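Local coordinates for ABC transporter, substrate binding protein (Mannopine) (Agrobacterium fabrum, PDB 5L9S) that probably captures the opine mannopine in the periplasm for an ABC transporter, and is in its open, unliganded conformation here, at residues Ala155-Gly160 with Glu164-Leu169; Gln186-Thr191 with Gln319-Trp324. One frame throughout, in Å; residues are numbered along the deposited sequence.

Interactions 1 and 2 illustrate how one lobe of a periplasmic binding protein is held together by parts near and far in sequence. Interaction 1 joins the end of helix 149-158 to the loop that follows it and closes before interaction 2 opens. Interaction 2 then brings strand 185-189 against helix 307-325, with 127 residues lying between its segments. Their centres are 20 Å apart and their nearest atoms about 7 Å, so the two do not touch. Helix 171-181 touches residues of both, and helix 307-325, which supplies residues 319-324 of interaction 2, also touches interaction 1 through Trp309 and Ile310. The C-terminal helix is thereby tied to the lobe at successive points.

Interaction 1 of 2, residues Ala155-Gly160 with Glu164-Leu169; sequences ALLADG and EKLFPL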
ATOM      1  N   ALA A 155      -5.830 -15.337  -7.424  1.00 46.96           N
ATOM      2  CA  ALA A 155      -6.134 -16.580  -8.151  1.00 47.92           C
ATOM      3  C   ALA A 155      -5.637 -17.767  -7.379  1.00 53.28           C
ATOM      4  O   ALA A 155      -6.373 -18.737  -7.213  1.00 55.61           O
ATOM      5  CB  ALA A 155      -5.514 -16.555  -9.542  1.00 49.27           C
ATOM      6  N   LEU A 156      -4.404 -17.675  -6.860  1.00 48.80           N
ATOM      7  CA  LEU A 156      -3.771 -18.723  -6.047  1.00 48.75           C
ATOM      8  C   LEU A 156      -4.533 -18.991  -4.745  1.00 50.04           C
ATOM      9  O   LEU A 156      -4.777 -20.145  -4.422  1.00 50.36           O
ATOM     10  CB  LEU A 156      -2.293 -18.400  -5.776  1.00 48.10           C
ATOM     11  CG  LEU A 156      -1.380 -18.553  -6.991  1.00 53.71           C
ATOM     12  CD1 LEU A 156      -0.210 -17.561  -6.930  1.00 52.51           C
ATOM     13  CD2 LEU A 156      -0.915 -19.984  -7.156  1.00 55.29           C
ATOM     14  N   LEU A 157      -4.944 -17.933  -4.031  1.00 45.10           N
ATOM     15  CA  LEU A 157      -5.713 -18.038  -2.788  1.00 44.90           C
ATOM     16  C   LEU A 157      -7.084 -18.668  -3.030  1.00 49.63           C
ATOM     17  O   LEU A 157      -7.548 -19.476  -2.210  1.00 49.02           O
ATOM     18  CB  LEU A 157      -5.830 -16.671  -2.081  1.00 43.21           C
ATOM     19  CG  LEU A 157      -4.504 -16.048  -1.561  1.00 48.02           C
ATOM     20  CD1 LEU A 157      -4.665 -14.573  -1.291  1.00 46.44           C
ATOM     21  CD2 LEU A 157      -3.968 -16.762  -0.300  1.00 50.65           C
ATOM     22  N   ALA A 158      -7.688 -18.338  -4.199  1.00 47.91           N
ATOM     23  CA  ALA A 158      -8.969 -18.858  -4.702  1.00 49.36           C
ATOM     24  C   ALA A 158      -8.831 -20.316  -5.018  1.00 55.75           C
ATOM     25  O   ALA A 158      -9.779 -21.069  -4.812  1.00 57.39           O
ATOM     26  CB  ALA A 158      -9.382 -18.111  -5.957  1.00 50.18           C
ATOM     27  N   ASP A 159      -7.639 -20.724  -5.504  1.00 53.89           N
ATOM     28  CA  ASP A 159      -7.295 -22.111  -5.845  1.00 56.61           C
ATOM     29  C   ASP A 159      -6.888 -22.966  -4.614  1.00 61.15           C
ATOM     30  O   ASP A 159      -6.502 -24.119  -4.781  1.00 62.54           O
ATOM     31  CB  ASP A 159      -6.205 -22.152  -6.941  1.00 59.59           C
ATOM     32  CG  ASP A 159      -6.232 -23.386  -7.832  1.00 76.46           C
ATOM     33  OD1 ASP A 159      -7.338 -23.976  -8.020  1.00 78.51           O
ATOM     34  OD2 ASP A 159      -5.169 -23.736  -8.385  1.00 85.99           O
ATOM     35  N   GLY A 160      -6.979 -22.399  -3.410  1.00 57.00           N
ATOM     36  CA  GLY A 160      -6.718 -23.107  -2.162  1.00 57.93           C
ATOM     37  C   GLY A 160      -5.322 -23.047  -1.584  1.00 65.31           C
ATOM     38  O   GLY A 160      -5.034 -23.778  -0.636  1.00 67.84           O
ATOM     39  N   GLU A 164       0.356 -18.425   4.049  1.00 63.21           N
ATOM     40  CA  GLU A 164       1.709 -18.699   4.553  1.00 64.36           C
ATOM     41  C   GLU A 164       2.592 -19.394   3.488  1.00 68.97           C
ATOM     42  O   GLU A 164       3.816 -19.243   3.502  1.00 70.79           O
ATOM     43  CB  GLU A 164       1.649 -19.552   5.833  1.00 67.62           C
ATOM     44  CG  GLU A 164       0.731 -19.007   6.924  1.00 78.97           C
ATOM     45  CD  GLU A 164      -0.757 -19.296   6.779  1.00 99.17           C
ATOM     46  OE1 GLU A 164      -1.563 -18.438   7.211  1.00100.84           O
ATOM     47  OE2 GLU A 164      -1.118 -20.365   6.229  1.00 82.35           O
ATOM     48  N   LYS A 165       1.959 -20.150   2.576  1.00 64.06           N
ATOM     49  CA  LYS A 165       2.603 -20.872   1.486  1.00 65.07           C
ATOM     50  C   LYS A 165       2.441 -20.150   0.118  1.00 67.15           C
ATOM     51  O   LYS A 165       2.788 -20.728  -0.922  1.00 69.01           O
ATOM     52  CB  LYS A 165       2.033 -22.302   1.400  1.00 69.55           C
ATOM     53  CG  LYS A 165       2.376 -23.222   2.579  1.00 85.46           C
ATOM     54  CD  LYS A 165       1.910 -24.658   2.325  1.00 95.91           C
ATOM     55  CE  LYS A 165       2.445 -25.635   3.352  1.00111.90           C
ATOM     56  NZ  LYS A 165       2.206 -27.053   2.961  1.00125.00           N
ATOM     57  N   LEU A 166       1.941 -18.892   0.125  1.00 59.08           N
ATOM     58  CA  LEU A 166       1.669 -18.101  -1.078  1.00 56.10           C
ATOM     59  C   LEU A 166       2.916 -17.766  -1.881  1.00 61.75           C
ATOM     60  O   LEU A 166       2.914 -17.994  -3.089  1.00 61.55           O
ATOM     61  CB  LEU A 166       0.847 -16.833  -0.757  1.00 53.09           C
ATOM     62  CG  LEU A 166       0.339 -16.001  -1.958  1.00 56.11           C
ATOM     63  CD1 LEU A 166      -0.587 -16.799  -2.876  1.00 56.46           C
ATOM     64  CD2 LEU A 166      -0.319 -14.717  -1.504  1.00 54.76           C
ATOM     65  N   PHE A 167       3.961 -17.209  -1.231  1.00 60.77           N
ATOM     66  CA  PHE A 167       5.225 -16.841  -1.893  1.00 61.23           C
ATOM     67  C   PHE A 167       6.289 -17.942  -1.715  1.00 68.58           C
ATOM     68  O   PHE A 167       6.445 -18.420  -0.590  1.00 69.28           O
ATOM     69  CB  PHE A 167       5.745 -15.487  -1.396  1.00 60.99           C
ATOM     70  CG  PHE A 167       4.957 -14.299  -1.882  1.00 59.41           C
ATOM     71  CD1 PHE A 167       5.232 -13.720  -3.115  1.00 61.28           C
ATOM     72  CD2 PHE A 167       3.977 -13.719  -1.083  1.00 59.62           C
ATOM     73  CE1 PHE A 167       4.514 -12.608  -3.556  1.00 60.62           C
ATOM     74  CE2 PHE A 167       3.277 -12.589  -1.512  1.00 60.25           C
ATOM     75  CZ  PHE A 167       3.547 -12.043  -2.748  1.00 58.17           C
ATOM     76  N   PRO A 168       7.018 -18.387  -2.778  1.00 66.86           N
ATOM     77  CA  PRO A 168       7.004 -17.929  -4.192  1.00 66.41           C
ATOM     78  C   PRO A 168       5.731 -18.280  -4.980  1.00 67.31           C
ATOM     79  O   PRO A 168       5.232 -19.407  -4.866  1.00 68.44           O
ATOM     80  CB  PRO A 168       8.264 -18.595  -4.784  1.00 70.87           C
ATOM     81  CG  PRO A 168       8.443 -19.825  -3.978  1.00 76.64           C
ATOM     82  CD  PRO A 168       8.031 -19.443  -2.579  1.00 70.81           C
ATOM     83  N   LEU A 169       5.209 -17.312  -5.777  1.00 59.33           N
ATOM     84  CA  LEU A 169       3.988 -17.498  -6.564  1.00 57.36           C
ATOM     85  C   LEU A 169       4.148 -18.513  -7.684  1.00 63.51           C
ATOM     86  O   LEU A 169       5.063 -18.394  -8.507  1.00 64.54           O
ATOM     87  CB  LEU A 169       3.444 -16.175  -7.153  1.00 54.77           C
ATOM     88  CG  LEU A 169       3.138 -14.974  -6.243  1.00 54.58           C
ATOM     89  CD1 LEU A 169       2.524 -13.846  -7.059  1.00 51.89           C
ATOM     90  CD2 LEU A 169       2.177 -15.333  -5.141  1.00 54.92           C
TER
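Leu169, which meets Leu156 across the contact, lays the same methyl, CD2, over one face of the Phe167 ring, 3.9 Å above its plane and offset toward the rim. Between these two residues stands Pro168, reached through a cis peptide bond, and the loop bends sharply enough there to bring the leucine back over its aromatic neighbour. Across the contact itself the meeting is purely aliphatic. Leu156, whose CB is directed toward the loop, divides the work: its CB packs 3.7 Å from CD1 of Leu166, while its CD1 lies 3.7 Å from CD2 of Leu169. Leu166 enters through CD1 alone, and that single methyl also comes within 4.2 Å of Leu157 CG, the two side chains crossing at about a right angle. With CG anti to the backbone N (chi1 -173°) and chi2 near +60°, CD1 is carried to the seam between the two helix leucines. No hydrogen bond links the segments; the contact between them is made by apolar side chains alone. Beyond them, Leu156 rests on Ala174 of helix 171-181, Leu157 on Trp127, and Leu169 on Trp309 of helix 307-325. Gly160 is the first residue to leave helical backbone angles, with a positive phi of 93°, and its N-H bonds to Leu157 O, N to O 3.2 Å; just before it, Asp159 forms a salt bridge with Arg173. A Schellman motif closes helix 149-158, and the loop leading to helix 171-181 folds back on the last turn, within the alpha/beta lobe of a solute-binding protein.

Interaction 2 of 2, residues Gln186-Thr191 with Gln319-Trp324; sequences QVWWRT and QRWNSW
Trp321 and Trp324 are the two residues through which helix 307-325 touches Trp188, and the approach to them begins at Gln319. The carbonyl O of Gln319 is gripped twice one turn on, by Ser323 N and by Ser323 OG; the hydroxyl, 3.1 Å away, sits 43° out of the carbonyl plane. Arg320 turns instead to helix 171-181, forming a salt bridge with Asp172. Trp321 follows, extended away from the helix with CG anti to the backbone N (chi1 -179°), and presents the rim of its six-membered ring. Trp188 CZ3 arrives at that edge, near the ring plane, 3.7 Å from Trp321 CZ2. The two six-membered rings have centroids 5.7 Å apart and planes at 74°, an oblique meeting in which neither lies flat on the other. At the polar end of the indole, NE1 is hydrogen-bonded to Asn144 OD1, which should restrict its rotation.

Trp188 comes from the segment of strand 185-189, which pairs in parallel with strand 140-143; helices 149-158 and 171-181 lie in the connection between the two strands, a beta-alpha-beta crossover of the lobe. The C-terminal helix packs beside this unit, reaching both the strand and helix 171-181.

Asn322 and Ser323 are followed by Trp324, three residues beyond Trp321 and so on nearly the same side of the helix. Its CE3 lies 3.9 Å above one face of the Trp321 ring, offset toward the rim. Trp188 CH2 meets Trp324 in the plane of its ring, 3.9 Å from CZ3, with the side chains crossing at about a right angle. Farther round, Trp324 NE1 donates to Asp179 OD1, and Arg182 makes a cation-pi contact with the indole.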
ATOM      1  N   GLN A 186     -15.715  -8.457 -16.949  1.00 68.02           N
ATOM      2  CA  GLN A 186     -16.226  -7.447 -17.889  1.00 70.09           C
ATOM      3  C   GLN A 186     -15.476  -6.119 -17.746  1.00 71.55           C
ATOM      4  O   GLN A 186     -15.482  -5.312 -18.679  1.00 74.15           O
ATOM      5  CB  GLN A 186     -17.743  -7.212 -17.711  1.00 73.02           C
ATOM      6  CG  GLN A 186     -18.628  -8.469 -17.690  1.00 80.43           C
ATOM      7  CD  GLN A 186     -18.855  -9.169 -18.998  1.00 85.82           C
ATOM      8  OE1 GLN A 186     -18.664 -10.387 -19.099  1.00 74.45           O
ATOM      9  NE2 GLN A 186     -19.347  -8.448 -19.992  1.00 85.30           N
ATOM     10  N   VAL A 187     -14.831  -5.897 -16.578  1.00 61.80           N
ATOM     11  CA  VAL A 187     -14.104  -4.671 -16.275  1.00 58.86           C
ATOM     12  C   VAL A 187     -12.634  -4.965 -15.930  1.00 61.35           C
ATOM     13  O   VAL A 187     -12.344  -5.697 -14.982  1.00 59.65           O
ATOM     14  CB  VAL A 187     -14.835  -3.822 -15.162  1.00 59.72           C
ATOM     15  CG1 VAL A 187     -14.016  -2.597 -14.747  1.00 56.79           C
ATOM     16  CG2 VAL A 187     -16.244  -3.404 -15.592  1.00 61.52           C
ATOM     17  N   TRP A 188     -11.720  -4.370 -16.687  1.00 58.22           N
ATOM     18  CA  TRP A 188     -10.285  -4.435 -16.445  1.00 56.53           C
ATOM     19  C   TRP A 188      -9.874  -2.996 -16.205  1.00 59.19           C
ATOM     20  O   TRP A 188      -9.471  -2.294 -17.139  1.00 61.53           O
ATOM     21  CB  TRP A 188      -9.555  -5.022 -17.650  1.00 58.09           C
ATOM     22  CG  TRP A 188      -9.755  -6.490 -17.846  1.00 60.07           C
ATOM     23  CD1 TRP A 188     -10.461  -7.089 -18.843  1.00 65.73           C
ATOM     24  CD2 TRP A 188      -9.175  -7.553 -17.063  1.00 58.13           C
ATOM     25  NE1 TRP A 188     -10.378  -8.458 -18.724  1.00 65.52           N
ATOM     26  CE2 TRP A 188      -9.573  -8.770 -17.656  1.00 64.05           C
ATOM     27  CE3 TRP A 188      -8.327  -7.592 -15.944  1.00 56.11           C
ATOM     28  CZ2 TRP A 188      -9.197 -10.015 -17.138  1.00 62.39           C
ATOM     29  CZ3 TRP A 188      -7.930  -8.828 -15.452  1.00 56.87           C
ATOM     30  CH2 TRP A 188      -8.375 -10.020 -16.038  1.00 59.45           C
ATOM     31  N   TRP A 189     -10.078  -2.522 -14.976  1.00 53.49           N
ATOM     32  CA  TRP A 189      -9.815  -1.125 -14.611  1.00 52.61           C
ATOM     33  C   TRP A 189      -8.317  -0.761 -14.534  1.00 54.42           C
ATOM     34  O   TRP A 189      -7.517  -1.441 -13.894  1.00 49.15           O
ATOM     35  CB  TRP A 189     -10.553  -0.720 -13.317  1.00 50.10           C
ATOM     36  CG  TRP A 189     -10.142  -1.434 -12.051  1.00 48.84           C
ATOM     37  CD1 TRP A 189     -10.740  -2.532 -11.509  1.00 51.43           C
ATOM     38  CD2 TRP A 189      -9.171  -0.990 -11.088  1.00 46.65           C
ATOM     39  NE1 TRP A 189     -10.193  -2.815 -10.284  1.00 48.87           N
ATOM     40  CE2 TRP A 189      -9.214  -1.896 -10.007  1.00 49.41           C
ATOM     41  CE3 TRP A 189      -8.227   0.057 -11.054  1.00 47.34           C
ATOM     42  CZ2 TRP A 189      -8.353  -1.790  -8.903  1.00 47.01           C
ATOM     43  CZ3 TRP A 189      -7.390   0.171  -9.953  1.00 46.82           C
ATOM     44  CH2 TRP A 189      -7.453  -0.750  -8.898  1.00 46.12           C
ATOM     45  N   ARG A 190      -7.953   0.351 -15.168  1.00 55.84           N
ATOM     46  CA  ARG A 190      -6.570   0.819 -15.148  1.00 56.04           C
ATOM     47  C   ARG A 190      -6.395   1.906 -14.079  1.00 60.04           C
ATOM     48  O   ARG A 190      -5.326   2.011 -13.464  1.00 58.55           O
ATOM     49  CB  ARG A 190      -6.122   1.267 -16.547  1.00 59.85           C
ATOM     50  CG  ARG A 190      -4.611   1.362 -16.678  1.00 73.64           C
ATOM     51  CD  ARG A 190      -4.080   1.015 -18.057  1.00 80.58           C
ATOM     52  NE  ARG A 190      -2.898   0.156 -17.962  1.00 89.41           N
ATOM     53  CZ  ARG A 190      -1.690   0.554 -17.563  1.00107.90           C
ATOM     54  NH1 ARG A 190      -1.480   1.818 -17.211  1.00 94.03           N
ATOM     55  NH2 ARG A 190      -0.687  -0.309 -17.507  1.00100.72           N
ATOM     56  N   THR A 191      -7.485   2.646 -13.810  1.00 58.12           N
ATOM     57  CA  THR A 191      -7.586   3.756 -12.853  1.00 56.52           C
ATOM     58  C   THR A 191      -8.643   3.455 -11.774  1.00 58.56           C
ATOM     59  O   THR A 191      -9.591   2.707 -12.028  1.00 57.74           O
ATOM     60  CB  THR A 191      -7.994   5.015 -13.683  1.00 63.73           C
ATOM     61  OG1 THR A 191      -7.000   5.274 -14.672  1.00 62.53           O
ATOM     62  CG2 THR A 191      -8.179   6.262 -12.868  1.00 64.15           C
ATOM     63  N   GLN A 319       5.733  -9.305 -18.838  1.00 74.95           N
ATOM     64  CA  GLN A 319       5.797  -9.988 -20.126  1.00 77.90           C
ATOM     65  C   GLN A 319       4.627 -10.979 -20.234  1.00 79.84           C
ATOM     66  O   GLN A 319       3.779 -10.840 -21.118  1.00 81.24           O
ATOM     67  CB  GLN A 319       7.130 -10.747 -20.262  1.00 82.03           C
ATOM     68  CG  GLN A 319       8.288  -9.974 -20.876  1.00105.34           C
ATOM     69  CD  GLN A 319       9.456 -10.877 -21.241  1.00132.64           C
ATOM     70  OE1 GLN A 319       9.555 -12.034 -20.799  1.00128.31           O
ATOM     71  NE2 GLN A 319      10.364 -10.374 -22.081  1.00128.22           N
ATOM     72  N   ARG A 320       4.568 -11.943 -19.295  1.00 72.91           N
ATOM     73  CA  ARG A 320       3.552 -12.978 -19.218  1.00 71.76           C
ATOM     74  C   ARG A 320       2.131 -12.448 -19.153  1.00 73.78           C
ATOM     75  O   ARG A 320       1.253 -13.065 -19.739  1.00 75.19           O
ATOM     76  CB  ARG A 320       3.843 -13.919 -18.048  1.00 68.87           C
ATOM     77  CG  ARG A 320       4.601 -15.150 -18.479  1.00 76.45           C
ATOM     78  CD  ARG A 320       3.768 -16.380 -18.240  1.00 76.63           C
ATOM     79  NE  ARG A 320       4.416 -17.224 -17.249  1.00 76.95           N
ATOM     80  CZ  ARG A 320       3.918 -18.356 -16.777  1.00 91.64           C
ATOM     81  NH1 ARG A 320       4.590 -19.055 -15.872  1.00 90.67           N
ATOM     82  NH2 ARG A 320       2.735 -18.796 -17.196  1.00 63.71           N
ATOM     83  N   TRP A 321       1.899 -11.325 -18.461  1.00 68.02           N
ATOM     84  CA  TRP A 321       0.564 -10.723 -18.331  1.00 66.63           C
ATOM     85  C   TRP A 321       0.098 -10.057 -19.629  1.00 74.29           C
ATOM     86  O   TRP A 321      -1.015 -10.339 -20.080  1.00 74.94           O
ATOM     87  CB  TRP A 321       0.508  -9.739 -17.147  1.00 61.72           C
ATOM     88  CG  TRP A 321      -0.833  -9.094 -16.938  1.00 61.11           C
ATOM     89  CD1 TRP A 321      -1.199  -7.831 -17.301  1.00 63.94           C
ATOM     90  CD2 TRP A 321      -1.982  -9.680 -16.308  1.00 59.56           C
ATOM     91  NE1 TRP A 321      -2.501  -7.587 -16.925  1.00 61.95           N
ATOM     92  CE2 TRP A 321      -3.014  -8.712 -16.332  1.00 62.52           C
ATOM     93  CE3 TRP A 321      -2.235 -10.920 -15.700  1.00 59.90           C
ATOM     94  CZ2 TRP A 321      -4.288  -8.959 -15.804  1.00 60.45           C
ATOM     95  CZ3 TRP A 321      -3.484 -11.142 -15.141  1.00 60.13           C
ATOM     96  CH2 TRP A 321      -4.498 -10.176 -15.210  1.00 59.97           C
ATOM     97  N   ASN A 322       0.945  -9.172 -20.223  1.00 72.33           N
ATOM     98  CA  ASN A 322       0.637  -8.444 -21.456  1.00 74.58           C
ATOM     99  C   ASN A 322       0.321  -9.385 -22.595  1.00 82.98           C
ATOM    100  O   ASN A 322      -0.571  -9.096 -23.400  1.00 85.05           O
ATOM    101  CB  ASN A 322       1.763  -7.471 -21.826  1.00 76.90           C
ATOM    102  CG  ASN A 322       1.718  -6.121 -21.109  1.00 97.27           C
ATOM    103  OD1 ASN A 322       0.915  -5.859 -20.175  1.00 74.19           O
ATOM    104  ND2 ASN A 322       2.606  -5.228 -21.545  1.00 93.57           N
ATOM    105  N   SER A 323       1.029 -10.536 -22.633  1.00 80.27           N
ATOM    106  CA  SER A 323       0.850 -11.604 -23.603  1.00 83.07           C
ATOM    107  C   SER A 323      -0.475 -12.341 -23.364  1.00 86.48           C
ATOM    108  O   SER A 323      -1.166 -12.656 -24.333  1.00 88.97           O
ATOM    109  CB  SER A 323       2.017 -12.583 -23.529  1.00 89.30           C
ATOM    110  OG  SER A 323       3.236 -11.999 -23.960  1.00102.72           O
ATOM    111  N   TRP A 324      -0.824 -12.614 -22.078  1.00 80.09           N
ATOM    112  CA  TRP A 324      -2.067 -13.286 -21.650  1.00 79.43           C
ATOM    113  C   TRP A 324      -3.288 -12.419 -21.942  1.00 84.17           C
ATOM    114  O   TRP A 324      -4.340 -12.946 -22.309  1.00 85.40           O
ATOM    115  CB  TRP A 324      -2.029 -13.615 -20.146  1.00 74.72           C
ATOM    116  CG  TRP A 324      -3.213 -14.408 -19.656  1.00 75.33           C
ATOM    117  CD1 TRP A 324      -3.397 -15.758 -19.753  1.00 79.78           C
ATOM    118  CD2 TRP A 324      -4.367 -13.894 -18.978  1.00 73.32           C
ATOM    119  NE1 TRP A 324      -4.589 -16.119 -19.167  1.00 78.12           N
ATOM    120  CE2 TRP A 324      -5.219 -14.994 -18.708  1.00 77.39           C
ATOM    121  CE3 TRP A 324      -4.767 -12.605 -18.569  1.00 72.63           C
ATOM    122  CZ2 TRP A 324      -6.454 -14.846 -18.061  1.00 75.44           C
ATOM    123  CZ3 TRP A 324      -5.996 -12.460 -17.933  1.00 72.98           C
ATOM    124  CH2 TRP A 324      -6.820 -13.572 -17.675  1.00 74.24           C
TER